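Delta-aminolevulinic acid dehydratase (Toxoplasma gondii ME49, PDB 3OBK) catalyses the condensation of two molecules of 5-aminolevulinic acid into the pyrrole porphobilinogen, an early step of tetrapyrrole (haem) biosynthesis. Local coordinates at residues 37-41 with 318-323; 143-147 with 234-240; 296-300 with 331-335. Numbering follows the deposited sequence.

Interaction 1 of 3, residues 37-41 with 318-323; sequences QENLV and LKSFRR. With EDO (1,2-ethanediol), chain Y; EDO (1,2-ethanediol), chain M.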
loop_
_atom_site.group_PDB
_atom_site.type_symbol
_atom_site.label_atom_id
_atom_site.label_comp_id
_atom_site.label_asym_id
_atom_site.label_seq_id
_atom_site.Cartn_x
_atom_site.Cartn_y
_atom_site.Cartn_z
ATOM N N GLN A 37 -11.061 -15.266 19.205
ATOM C CA GLN A 37 -9.945 -14.645 19.930
ATOM C C GLN A 37 -8.672 -14.636 19.095
ATOM O O GLN A 37 -8.216 -15.662 18.654
ATOM C CB GLN A 37 -9.716 -15.437 21.226
ATOM C CG GLN A 37 -8.617 -14.967 22.144
ATOM C CD GLN A 37 -8.471 -15.822 23.404
ATOM O OE1 GLN A 37 -9.422 -16.442 23.867
ATOM N NE2 GLN A 37 -7.281 -15.810 23.990
ATOM N N GLU A 38 -8.087 -13.474 18.881
ATOM C CA GLU A 38 -7.014 -13.340 17.918
ATOM C C GLU A 38 -5.637 -13.615 18.499
ATOM O O GLU A 38 -4.702 -13.814 17.752
ATOM C CB GLU A 38 -6.976 -11.919 17.360
ATOM C CG GLU A 38 -8.283 -11.368 16.748
ATOM C CD GLU A 38 -8.183 -9.850 16.399
ATOM O OE1 GLU A 38 -7.034 -9.341 16.255
ATOM O OE2 GLU A 38 -9.240 -9.166 16.293
ATOM N N ASN A 39 -5.477 -13.530 19.817
ATOM C CA ASN A 39 -4.144 -13.682 20.428
ATOM C C ASN A 39 -4.210 -14.514 21.698
ATOM O O ASN A 39 -5.222 -14.513 22.413
ATOM C CB ASN A 39 -3.503 -12.338 20.706
ATOM C CG ASN A 39 -3.161 -11.560 19.434
ATOM O OD1 ASN A 39 -2.079 -11.738 18.864
ATOM N ND2 ASN A 39 -4.079 -10.683 18.993
ATOM N N LEU A 40 -3.121 -15.239 21.945
ATOM C CA LEU A 40 -3.010 -16.226 23.019
ATOM C C LEU A 40 -1.655 -16.022 23.681
ATOM O O LEU A 40 -0.692 -15.653 23.021
ATOM C CB LEU A 40 -3.074 -17.632 22.437
ATOM C CG LEU A 40 -4.439 -18.063 21.909
ATOM C CD1 LEU A 40 -4.354 -19.329 21.032
ATOM C CD2 LEU A 40 -5.417 -18.284 23.061
ATOM N N VAL A 41 -1.585 -16.236 24.984
ATOM C CA VAL A 41 -0.334 -16.135 25.709
ATOM C C VAL A 41 -0.019 -17.521 26.206
ATOM O O VAL A 41 -0.900 -18.206 26.707
ATOM C CB VAL A 41 -0.458 -15.202 26.945
ATOM C CG1 VAL A 41 0.735 -15.309 27.798
ATOM C CG2 VAL A 41 -0.686 -13.768 26.546
ATOM N N LEU A 318 0.111 -8.973 29.729
ATOM C CA LEU A 318 0.791 -9.946 28.849
ATOM C C LEU A 318 0.022 -10.195 27.531
ATOM O O LEU A 318 0.617 -10.277 26.460
ATOM C CB LEU A 318 1.041 -11.252 29.592
ATOM C CG LEU A 318 1.891 -11.176 30.866
ATOM C CD1 LEU A 318 2.041 -12.538 31.479
ATOM C CD2 LEU A 318 3.265 -10.567 30.577
ATOM N N LYS A 319 -1.300 -10.273 27.621
ATOM C CA LYS A 319 -2.135 -10.355 26.439
ATOM C C LYS A 319 -1.957 -9.127 25.562
ATOM O O LYS A 319 -1.887 -9.252 24.347
ATOM C CB LYS A 319 -3.616 -10.521 26.809
ATOM C CG LYS A 319 -4.551 -10.771 25.667
ATOM C CD LYS A 319 -4.179 -12.005 24.866
ATOM C CE LYS A 319 -4.362 -13.292 25.619
ATOM N NZ LYS A 319 -5.817 -13.623 25.894
ATOM N N SER A 320 -1.856 -7.953 26.177
ATOM C CA SER A 320 -1.615 -6.723 25.420
ATOM C C SER A 320 -0.280 -6.699 24.634
ATOM O O SER A 320 -0.272 -6.315 23.496
ATOM C CB SER A 320 -1.747 -5.498 26.337
ATOM O OG SER A 320 -3.125 -5.302 26.685
ATOM N N PHE A 321 0.822 -7.139 25.224
ATOM C CA PHE A 321 2.108 -7.225 24.496
ATOM C C PHE A 321 2.014 -8.113 23.262
ATOM O O PHE A 321 2.640 -7.885 22.211
ATOM C CB PHE A 321 3.178 -7.857 25.372
ATOM C CG PHE A 321 3.842 -6.909 26.259
ATOM C CD1 PHE A 321 4.673 -5.926 25.735
ATOM C CD2 PHE A 321 3.675 -6.989 27.629
ATOM C CE1 PHE A 321 5.284 -5.029 26.581
ATOM C CE2 PHE A 321 4.303 -6.116 28.450
ATOM C CZ PHE A 321 5.088 -5.140 27.943
ATOM N N ARG A 322 1.221 -9.149 23.429
ATOM C CA ARG A 322 1.071 -10.147 22.435
ATOM C C ARG A 322 0.195 -9.623 21.289
ATOM O O ARG A 322 0.574 -9.746 20.139
ATOM C CB ARG A 322 0.509 -11.365 23.134
ATOM C CG ARG A 322 0.797 -12.621 22.462
ATOM C CD ARG A 322 1.986 -13.469 22.970
ATOM N NE ARG A 322 1.750 -14.684 22.173
ATOM C CZ ARG A 322 2.440 -15.122 21.128
ATOM N NH1 ARG A 322 2.010 -16.185 20.463
ATOM N NH2 ARG A 322 3.579 -14.592 20.780
ATOM N N ARG A 323 -0.935 -8.995 21.598
ATOM C CA ARG A 323 -1.789 -8.386 20.582
ATOM C C ARG A 323 -1.017 -7.311 19.774
ATOM O O ARG A 323 -1.096 -7.260 18.554
ATOM C CB ARG A 323 -3.003 -7.753 21.231
ATOM C CG ARG A 323 -3.961 -7.044 20.272
ATOM C CD ARG A 323 -4.868 -5.987 20.955
ATOM N NE ARG A 323 -4.034 -5.034 21.659
ATOM C CZ ARG A 323 -3.994 -4.808 22.974
ATOM N NH1 ARG A 323 -4.832 -5.385 23.822
ATOM N NH2 ARG A 323 -3.109 -3.940 23.437
HETATM C C1 EDO Y . -2.612 -17.150 17.956
HETATM O O1 EDO Y . -2.391 -18.177 16.979
HETATM C C2 EDO Y . -1.273 -16.715 18.519
HETATM O O2 EDO Y . -1.470 -15.569 19.335
HETATM C C1 EDO M . -8.272 -20.009 27.106
HETATM O O1 EDO M . -9.229 -21.075 27.161
HETATM C C2 EDO M . -8.125 -19.418 25.695
HETATM O O2 EDO M . -9.273 -18.633 25.375
HETATM O O HOH W 1 -3.271 -8.705 17.012
HETATM O O HOH W 2 -0.098 -10.213 17.398
#
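One hydrogen bond joins the two segments directly. R322 NE gives it to the carbonyl of the extended loop, L40 O, at 2.8 Å, with the oxygen near the guanidinium plane. N39 packs directly on the end of the helix, with N39 ND2 3.6 Å from R323 CA, and two waters supplement this. One accepts from N39 ND2 (2.9 Å) and donates to R323 O (3.0 Å). The other lies 2.9 Å from both N39 OD1 and R322 O and can bridge them.

Apolar packing comes from V41, whose CG2 lies 4.3 Å from L318 CB. The same methyl is 3.8 Å from K319 CE, in its folded aliphatic chain. Q37 NE2 and K319 NZ are 3.2 Å apart, but both are donors. They share Y356 OXT of a third subunit: a hydrogen bond from Q37, a salt bridge from K319. N39 ND2 and K319 NZ also bond S244 of a second subunit. Q37 NE2 also bonds N39 O (2.9 Å).

The loop leads from helix 30-36 of the N-terminal arm into barrel strand 46-53. It runs antiparallel along the end of helix 310-324, whose L318 and F321 pack on strand 328-331, and neighbouring subunits border the contact.

Interaction 2 of 3, residues 143-147 with 234-240; sequences MGHDG and TDKKTYQ. With PBG (3-[5-(aminomethyl)-4-(carboxymethyl)-1H-pyrrol-3-yl]propanoic acid), chain L.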
loop_
_atom_site.group_PDB
_atom_site.type_symbol
_atom_site.label_atom_id
_atom_site.label_comp_id
_atom_site.label_asym_id
_atom_site.label_seq_id
_atom_site.Cartn_x
_atom_site.Cartn_y
_atom_site.Cartn_z
ATOM N N MET A 143 31.102 4.476 35.739
ATOM C CA MET A 143 30.376 5.672 35.356
ATOM C C MET A 143 28.893 5.401 35.192
ATOM O O MET A 143 28.122 6.333 35.016
ATOM C CB MET A 143 30.927 6.203 34.048
ATOM C CG MET A 143 32.436 6.467 34.075
ATOM S SD MET A 143 32.804 8.010 34.864
ATOM C CE MET A 143 33.334 7.498 36.485
ATOM N N GLY A 144 28.488 4.138 35.264
ATOM C CA GLY A 144 27.101 3.777 35.007
ATOM C C GLY A 144 26.635 4.036 33.575
ATOM O O GLY A 144 25.467 4.294 33.340
ATOM N N HIS A 145 27.560 3.969 32.615
ATOM C CA HIS A 145 27.208 4.058 31.202
ATOM C C HIS A 145 27.449 2.749 30.441
ATOM O O HIS A 145 28.305 1.946 30.823
ATOM C CB HIS A 145 27.950 5.212 30.559
ATOM C CG HIS A 145 27.416 6.540 30.960
ATOM N ND1 HIS A 145 26.328 7.111 30.344
ATOM C CD2 HIS A 145 27.781 7.387 31.949
ATOM C CE1 HIS A 145 26.069 8.274 30.914
ATOM N NE2 HIS A 145 26.926 8.458 31.902
ATOM N N ASP A 146 26.671 2.554 29.374
ATOM C CA ASP A 146 26.731 1.342 28.557
ATOM C C ASP A 146 27.976 1.295 27.683
ATOM O O ASP A 146 28.273 0.275 27.100
ATOM C CB ASP A 146 25.510 1.224 27.646
ATOM C CG ASP A 146 24.185 1.173 28.404
ATOM O OD1 ASP A 146 24.051 1.785 29.478
ATOM O OD2 ASP A 146 23.244 0.566 27.878
ATOM N N GLY A 147 28.696 2.397 27.575
ATOM C CA GLY A 147 29.957 2.431 26.856
ATOM C C GLY A 147 31.083 3.109 27.627
ATOM O O GLY A 147 30.904 3.575 28.770
ATOM N N THR A 234 24.722 12.762 34.939
ATOM C CA THR A 234 24.683 12.508 33.505
ATOM C C THR A 234 23.458 11.666 33.121
ATOM O O THR A 234 22.772 11.128 33.996
ATOM C CB THR A 234 25.966 11.818 33.013
ATOM O OG1 THR A 234 26.139 10.547 33.669
ATOM C CG2 THR A 234 27.182 12.731 33.254
ATOM N N ASP A 235 23.164 11.571 31.827
ATOM C CA ASP A 235 22.055 10.743 31.351
ATOM C C ASP A 235 22.449 9.992 30.090
ATOM O O ASP A 235 23.568 10.095 29.637
ATOM C CB ASP A 235 20.799 11.578 31.147
ATOM C CG ASP A 235 20.951 12.594 30.033
ATOM O OD1 ASP A 235 21.515 12.267 28.982
ATOM O OD2 ASP A 235 20.501 13.732 30.208
ATOM N N LYS A 236 21.538 9.215 29.531
ATOM C CA LYS A 236 21.886 8.362 28.403
ATOM C C LYS A 236 21.257 8.837 27.102
ATOM O O LYS A 236 21.096 8.085 26.161
ATOM C CB LYS A 236 21.512 6.901 28.700
ATOM C CG LYS A 236 22.039 6.364 30.021
ATOM C CD LYS A 236 21.903 4.859 30.094
ATOM C CE LYS A 236 22.633 4.216 31.285
ATOM N NZ LYS A 236 22.444 2.714 31.309
ATOM N N LYS A 237 20.948 10.105 27.027
ATOM C CA LYS A 237 20.187 10.606 25.901
ATOM C C LYS A 237 20.996 10.744 24.617
ATOM O O LYS A 237 20.415 10.855 23.550
ATOM C CB LYS A 237 19.532 11.930 26.261
ATOM C CG LYS A 237 18.517 11.794 27.351
ATOM C CD LYS A 237 17.920 13.140 27.708
ATOM C CE LYS A 237 17.014 13.029 28.945
ATOM N NZ LYS A 237 16.434 14.340 29.178
ATOM N N THR A 238 22.323 10.715 24.728
ATOM C CA THR A 238 23.202 10.701 23.568
ATOM C C THR A 238 23.295 9.310 22.899
ATOM O O THR A 238 24.050 9.143 21.936
ATOM C CB THR A 238 24.648 11.190 23.952
ATOM O OG1 THR A 238 25.148 10.418 25.058
ATOM C CG2 THR A 238 24.659 12.675 24.308
ATOM N N TYR A 239 22.563 8.313 23.413
ATOM C CA TYR A 239 22.532 6.998 22.803
ATOM C C TYR A 239 21.197 6.243 22.871
ATOM O O TYR A 239 20.778 5.685 21.857
ATOM C CB TYR A 239 23.681 6.092 23.294
ATOM C CG TYR A 239 23.903 5.845 24.775
ATOM C CD1 TYR A 239 24.696 6.697 25.532
ATOM C CD2 TYR A 239 23.436 4.700 25.386
ATOM C CE1 TYR A 239 24.962 6.453 26.880
ATOM C CE2 TYR A 239 23.710 4.436 26.749
ATOM C CZ TYR A 239 24.482 5.327 27.484
ATOM O OH TYR A 239 24.778 5.086 28.818
ATOM N N GLN A 240 20.546 6.190 24.031
ATOM C CA GLN A 240 19.161 5.738 24.052
ATOM C C GLN A 240 18.289 6.775 23.323
ATOM O O GLN A 240 18.647 7.941 23.207
ATOM C CB GLN A 240 18.698 5.465 25.463
ATOM C CG GLN A 240 19.472 4.284 26.121
ATOM C CD GLN A 240 19.157 4.087 27.607
ATOM O OE1 GLN A 240 18.412 4.855 28.222
ATOM N NE2 GLN A 240 19.757 3.054 28.194
HETATM C CHA PBG L . 21.734 -2.026 30.535
HETATM C C1A PBG L . 20.329 -2.446 30.817
HETATM C C2A PBG L . 19.338 -1.671 31.412
HETATM C C3A PBG L . 18.210 -2.469 31.463
HETATM C C4A PBG L . 18.518 -3.657 30.826
HETATM N NA PBG L . 19.810 -3.632 30.470
HETATM C C5A PBG L . 19.464 -0.311 32.058
HETATM C C6A PBG L . 19.717 0.827 31.168
HETATM O O1A PBG L . 20.169 0.562 30.022
HETATM O O2A PBG L . 19.568 1.997 31.588
HETATM C C7A PBG L . 16.924 -2.094 32.090
HETATM C C8A PBG L . 15.941 -3.183 32.308
HETATM C C9A PBG L . 14.795 -2.915 33.191
HETATM O O3A PBG L . 14.235 -3.882 33.699
HETATM O O4A PBG L . 14.543 -1.798 33.669
HETATM N N1 PBG L . 22.146 -1.919 29.173
HETATM O O HOH W 3 23.149 2.907 34.032
HETATM O O HOH W 4 21.340 1.516 26.309
#
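H145 has the largest area buried here, and its ring is held at both nitrogens. NE2 donates to T234 OG1 at 2.8 Å. ND1 shares a hydrogen bond with Y239 OH at 3.0 Å, in which either could be the donor. D235 O lies at the ring edge, 3.3 Å from H145 CE1. The imidazole thus ties T234 to Y239, five residues on.

D146 comes next. Its backbone N donates to Y239 OH at 3.2 Å, so one tyrosine hydroxyl serves two successive residues. Its OD1 forms a salt bridge with K236 NZ at 2.6 Å, and OD2 accepts from the PBG amine N1 at 3.0 Å. A water bridges D146 OD2 (2.6 Å) and Q240 NE2 (2.9 Å).

The CA-to-CB bond of Y239 points toward 143-147, and its hydroxyl sits between H145 and D146. K236 reaches past G144, where a water joins K236 NZ and G144 O at 2.8 Å each. K236 NZ also makes a weak hydrogen bond to PBG O2A, 3.0 Å away.

Both loops follow barrel strands, 130-135 and 206-213, the latter by way of helix 220-226. They form part of the product-binding pocket, consistent with the active site of a TIM barrel.

Interaction 3 of 3, residues 296-300 with 331-335; sequences YAMLK and TYYAK. With PBG (3-[5-(aminomethyl)-4-(carboxymethyl)-1H-pyrrol-3-yl]propanoic acid), chain L.
Residues 296-300 are a turn inside helix 293-305, with K300 N bonded to Y296 O at 3.1 Å. Residues 331-334 form a type I turn, closed by A334 N to T331 O at 3.0 Å. T331 OG1 accepts from Y333 N at 3.1 Å, an ST turn. Y333 is the N-cap residue of helix 334-346. The CA atoms come closest at Y296 and Y332, 6.8 Å apart.

Y296 is one bump. Its t rotamer lays the ring into the hollow between Y332 and Y333. Y332 CB sits over one face, 3.9 Å from the Y296 ring centroid, as a CH-pi contact. The Y332 ring edge (chi1 m) turns to the Y296 face, centroids 5.9 Å apart and planes at 69°. The Y333 ring (chi1 -86°) is oblique to Y296, centroids 4.8 Å apart and planes at 50°. Y333 CE2 reaches L299 CD1 at 3.7 Å, and Y333 OH lies 3.5 Å from K300 CG. Y333, with the largest area buried, fills the groove beside Y296, L299 and K300.

Contact is apolar in this aromatic cluster, and the hydroxyls bond elsewhere: Y296 to P65, Y333 to E310. Y332 OH donates to PBG O3A at 2.6 Å, so this packing adjoins the product site.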
loop_
_atom_site.group_PDB
_atom_site.type_symbol
_atom_site.label_atom_id
_atom_site.label_comp_id
_atom_site.label_asym_id
_atom_site.label_seq_id
_atom_site.Cartn_x
_atom_site.Cartn_y
_atom_site.Cartn_z
ATOM N N TYR A 296 7.169 -3.053 36.339
ATOM C CA TYR A 296 6.977 -4.072 37.373
ATOM C C TYR A 296 6.671 -3.460 38.734
ATOM O O TYR A 296 5.743 -3.859 39.413
ATOM C CB TYR A 296 8.253 -4.945 37.472
ATOM C CG TYR A 296 8.199 -6.040 38.533
ATOM C CD1 TYR A 296 7.567 -7.259 38.282
ATOM C CD2 TYR A 296 8.785 -5.850 39.784
ATOM C CE1 TYR A 296 7.531 -8.282 39.262
ATOM C CE2 TYR A 296 8.761 -6.832 40.737
ATOM C CZ TYR A 296 8.119 -8.045 40.490
ATOM O OH TYR A 296 8.093 -9.008 41.476
ATOM N N ALA A 297 7.447 -2.449 39.092
ATOM C CA ALA A 297 7.274 -1.737 40.362
ATOM C C ALA A 297 5.893 -1.099 40.451
ATOM O O ALA A 297 5.234 -1.171 41.491
ATOM C CB ALA A 297 8.356 -0.689 40.522
ATOM N N MET A 298 5.437 -0.497 39.360
ATOM C CA MET A 298 4.135 0.138 39.371
ATOM C C MET A 298 3.006 -0.849 39.724
ATOM O O MET A 298 2.137 -0.565 40.542
ATOM C CB MET A 298 3.874 0.812 38.030
ATOM C CG MET A 298 4.519 2.186 37.924
ATOM S SD MET A 298 4.459 2.875 36.239
ATOM C CE MET A 298 2.686 2.993 35.998
ATOM N N LEU A 299 3.044 -2.012 39.090
ATOM C CA LEU A 299 2.027 -3.027 39.258
ATOM C C LEU A 299 2.033 -3.487 40.689
ATOM O O LEU A 299 0.978 -3.520 41.323
ATOM C CB LEU A 299 2.283 -4.224 38.322
ATOM C CG LEU A 299 1.444 -4.270 37.043
ATOM C CD1 LEU A 299 1.768 -5.429 36.116
ATOM C CD2 LEU A 299 -0.023 -4.342 37.436
ATOM N N LYS A 300 3.225 -3.854 41.175
ATOM C CA LYS A 300 3.416 -4.290 42.575
ATOM C C LYS A 300 2.982 -3.256 43.584
ATOM O O LYS A 300 2.289 -3.562 44.554
ATOM C CB LYS A 300 4.886 -4.597 42.865
ATOM C CG LYS A 300 5.330 -5.981 42.459
ATOM C CD LYS A 300 4.814 -7.089 43.436
ATOM C CE LYS A 300 5.126 -8.490 42.858
ATOM N NZ LYS A 300 4.539 -9.592 43.622
ATOM N N THR A 331 9.737 -10.416 31.112
ATOM C CA THR A 331 8.983 -9.811 32.215
ATOM C C THR A 331 9.340 -10.410 33.543
ATOM O O THR A 331 9.455 -11.607 33.638
ATOM C CB THR A 331 7.435 -9.902 31.992
ATOM O OG1 THR A 331 6.741 -9.444 33.162
ATOM C CG2 THR A 331 7.017 -11.318 31.663
ATOM N N TYR A 332 9.483 -9.571 34.576
ATOM C CA TYR A 332 9.798 -10.046 35.927
ATOM C C TYR A 332 8.610 -10.821 36.516
ATOM O O TYR A 332 8.773 -11.552 37.501
ATOM C CB TYR A 332 10.261 -8.884 36.827
ATOM C CG TYR A 332 11.471 -8.188 36.255
ATOM C CD1 TYR A 332 12.726 -8.744 36.357
ATOM C CD2 TYR A 332 11.341 -7.000 35.550
ATOM C CE1 TYR A 332 13.814 -8.127 35.823
ATOM C CE2 TYR A 332 12.421 -6.363 35.003
ATOM C CZ TYR A 332 13.675 -6.929 35.130
ATOM O OH TYR A 332 14.775 -6.300 34.562
ATOM N N TYR A 333 7.437 -10.714 35.894
ATOM C CA TYR A 333 6.279 -11.567 36.257
ATOM C C TYR A 333 6.220 -12.926 35.530
ATOM O O TYR A 333 5.230 -13.631 35.627
ATOM C CB TYR A 333 4.961 -10.826 35.973
ATOM C CG TYR A 333 4.492 -9.947 37.085
ATOM C CD1 TYR A 333 4.006 -10.480 38.273
ATOM C CD2 TYR A 333 4.497 -8.583 36.950
ATOM C CE1 TYR A 333 3.553 -9.646 39.297
ATOM C CE2 TYR A 333 4.058 -7.744 37.975
ATOM C CZ TYR A 333 3.586 -8.271 39.131
ATOM O OH TYR A 333 3.155 -7.402 40.113
ATOM N N ALA A 334 7.274 -13.308 34.818
ATOM C CA ALA A 334 7.213 -14.492 33.960
ATOM C C ALA A 334 6.912 -15.721 34.775
ATOM O O ALA A 334 5.980 -16.454 34.471
ATOM C CB ALA A 334 8.489 -14.672 33.212
ATOM N N LYS A 335 7.672 -15.931 35.844
ATOM C CA LYS A 335 7.432 -17.106 36.676
ATOM C C LYS A 335 6.032 -17.069 37.251
ATOM O O LYS A 335 5.314 -18.073 37.285
ATOM C CB LYS A 335 8.456 -17.211 37.798
ATOM C CG LYS A 335 8.269 -18.457 38.667
ATOM C CD LYS A 335 9.226 -18.514 39.845
ATOM C CE LYS A 335 8.730 -17.731 41.088
ATOM N NZ LYS A 335 9.774 -17.557 42.163
HETATM C CHA PBG L . 21.734 -2.026 30.535
HETATM C C1A PBG L . 20.329 -2.446 30.817
HETATM C C2A PBG L . 19.338 -1.671 31.412
HETATM C C3A PBG L . 18.210 -2.469 31.463
HETATM C C4A PBG L . 18.518 -3.657 30.826
HETATM N NA PBG L . 19.810 -3.632 30.470
HETATM C C5A PBG L . 19.464 -0.311 32.058
HETATM C C6A PBG L . 19.717 0.827 31.168
HETATM O O1A PBG L . 20.169 0.562 30.022
HETATM O O2A PBG L . 19.568 1.997 31.588
HETATM C C7A PBG L . 16.924 -2.094 32.090
HETATM C C8A PBG L . 15.941 -3.183 32.308
HETATM C C9A PBG L . 14.795 -2.915 33.191
HETATM O O3A PBG L . 14.235 -3.882 33.699
HETATM O O4A PBG L . 14.543 -1.798 33.669
HETATM N N1 PBG L . 22.146 -1.919 29.173
#

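Overall arrangement
All three contacts lie in one TIM-barrel fold. Interaction 2 is nested along the chain inside the loop closed by interaction 1. The segments of interactions 1 and 3 alternate, and interaction 2 closes before interaction 3 opens. Interactions 1 and 3 have centres 17 Å apart and touch where L318 CD2 meets T331 CG2 at 4.0 Å. Their helices 293-305 and 310-324 are consecutive. Interaction 2 lies on the other side of the chain's centre from interaction 1, with centres 33 Å apart. Interactions 2 and 3 have centres 25 Å apart, yet both reach the same porphobilinogen. Interaction 1 joins the N-terminal arm to the barrel. All three also touch a neighbouring subunit of the octamer.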